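Local coordinates for protein copper-transporting ATPase PAA1, chloroplastic (Arabidopsis thaliana, PDB 5LBD) that uses ATP hydrolysis to carry monovalent copper across the plastid envelope into the stroma, this chain being its nucleotide-binding N-domain, at residues L89-V92 / K93-G96. The protein carries 2 engineered substitutions. Numbering follows the deposited sequence. Where two conformers were deposited one is given.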
loop_
_atom_site.group_PDB
_atom_site.type_symbol
_atom_site.label_atom_id
_atom_site.label_comp_id
_atom_site.label_asym_id
_atom_site.label_seq_id
_atom_site.Cartn_x
_atom_site.Cartn_y
_atom_site.Cartn_z
ATOM N N LEU A 89 -7.087 -1.402 -7.782
ATOM C CA LEU A 89 -6.786 -0.339 -8.731
ATOM C C LEU A 89 -7.910 0.693 -8.765
ATOM O O LEU A 89 -7.652 1.902 -8.797
ATOM C CB LEU A 89 -6.550 -0.943 -10.104
ATOM C CG LEU A 89 -6.188 0.041 -11.221
ATOM C CD1 LEU A 89 -4.914 0.801 -10.847
ATOM C CD2 LEU A 89 -6.035 -0.653 -12.543
ATOM N N GLU A 90 -9.164 0.230 -8.705
ATOM C CA GLU A 90 -10.304 1.150 -8.692
ATOM C C GLU A 90 -10.252 2.057 -7.482
ATOM O O GLU A 90 -10.543 3.256 -7.587
ATOM C CB GLU A 90 -11.636 0.387 -8.700
ATOM C CG GLU A 90 -11.779 -0.647 -9.802
ATOM C CD GLU A 90 -11.357 -2.062 -9.327
ATOM O OE1 GLU A 90 -10.153 -2.407 -9.443
ATOM O OE2 GLU A 90 -12.221 -2.823 -8.810
ATOM N N TRP A 91 -9.888 1.501 -6.319
ATOM C CA TRP A 91 -9.821 2.268 -5.077
ATOM C C TRP A 91 -8.778 3.368 -5.156
ATOM O O TRP A 91 -9.035 4.520 -4.795
ATOM C CB TRP A 91 -9.502 1.312 -3.923
ATOM C CG TRP A 91 -9.195 1.887 -2.617
ATOM C CD1 TRP A 91 -7.964 2.025 -2.046
ATOM C CD2 TRP A 91 -10.143 2.358 -1.656
ATOM N NE1 TRP A 91 -8.093 2.572 -0.798
ATOM C CE2 TRP A 91 -9.427 2.780 -0.532
ATOM C CE3 TRP A 91 -11.531 2.468 -1.650
ATOM C CZ2 TRP A 91 -10.049 3.290 0.609
ATOM C CZ3 TRP A 91 -12.161 2.981 -0.514
ATOM C CH2 TRP A 91 -11.424 3.400 0.591
ATOM N N VAL A 92 -7.590 3.046 -5.643
ATOM C CA VAL A 92 -6.547 4.052 -5.650
ATOM C C VAL A 92 -6.824 5.113 -6.704
ATOM O O VAL A 92 -6.487 6.282 -6.509
ATOM C CB VAL A 92 -5.176 3.381 -5.834
ATOM C CG1 VAL A 92 -4.951 2.324 -4.731
ATOM C CG2 VAL A 92 -5.017 2.787 -7.226
ATOM N N LYS A 93 -7.421 4.735 -7.837
ATOM C CA LYS A 93 -7.840 5.733 -8.820
ATOM C C LYS A 93 -8.956 6.623 -8.286
ATOM O O LYS A 93 -9.022 7.817 -8.611
ATOM C CB LYS A 93 -8.328 5.043 -10.082
ATOM C CG LYS A 93 -7.298 4.363 -10.953
ATOM C CD LYS A 93 -8.043 3.690 -12.127
ATOM C CE LYS A 93 -7.147 3.226 -13.243
ATOM N NZ LYS A 93 -7.990 2.723 -14.390
ATOM N N ARG A 94 -9.881 6.042 -7.525
ATOM C CA ARG A 94 -10.990 6.840 -7.012
ATOM C C ARG A 94 -10.470 7.912 -6.074
ATOM O O ARG A 94 -11.021 9.013 -6.006
ATOM C CB ARG A 94 -12.004 5.961 -6.280
ATOM C CG ARG A 94 -13.362 6.544 -6.158
ATOM C CD ARG A 94 -14.129 5.659 -5.181
ATOM N NE ARG A 94 -13.886 6.024 -3.789
ATOM C CZ ARG A 94 -14.324 5.328 -2.743
ATOM N NH1 ARG A 94 -14.952 4.165 -2.911
ATOM N NH2 ARG A 94 -14.124 5.782 -1.520
ATOM N N HIS A 95 -9.405 7.597 -5.369
ATOM C CA HIS A 95 -8.746 8.531 -4.474
ATOM C C HIS A 95 -7.750 9.456 -5.188
ATOM O O HIS A 95 -7.001 10.175 -4.500
ATOM C CB HIS A 95 -8.051 7.741 -3.369
ATOM C CG HIS A 95 -8.999 7.181 -2.360
ATOM N ND1 HIS A 95 -9.775 6.062 -2.582
ATOM C CD2 HIS A 95 -9.340 7.636 -1.136
ATOM C CE1 HIS A 95 -10.562 5.864 -1.541
ATOM N NE2 HIS A 95 -10.308 6.800 -0.644
ATOM N N GLY A 96 -7.730 9.486 -6.518
ATOM C CA GLY A 96 -7.033 10.539 -7.219
ATOM C C GLY A 96 -5.775 10.120 -7.959
ATOM O O GLY A 96 -5.205 10.953 -8.652
#
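W91 and H95, one turn apart, form an edge-to-face aromatic pair at the C-terminal end of the short helix 89-94, which a Schellman motif closes; the helix packs on the antiparallel sheet of this N-domain, W91 and H95 both touching T85 and V76. The pair illustrates how a helix end can be fastened by a side chain as well as by backbone. Rings tilted 50° to one another, with centroids 4.1 Å apart, bring the edge of H95 over the six-membered ring of W91. The backbone carbonyl of W91 helps fix the rotation of the imidazole: W91 O accepts H95 ND1 at 2.8 Å, near the imidazole plane, and also H95 N at 3.2 Å, the two donors arriving from opposite faces of the carbonyl plane. This grip implies a proton on ND1. R94, bent at chi3 (85°), lays its guanidinium obliquely by the indole, NH2 lying 3.6 Å from W91 CZ3, while the same NH2 makes a salt bridge with E70 OE2, anchoring the guanidinium. W91 NE1 bonds to A75 O, tying the indole to strand 74-79. G96, at positive phi, is the C-prime residue of the Schellman motif, its N bonded to K93 O. Above the indole plane, H95 CE1 comes to 3.4 Å from W91 CH2.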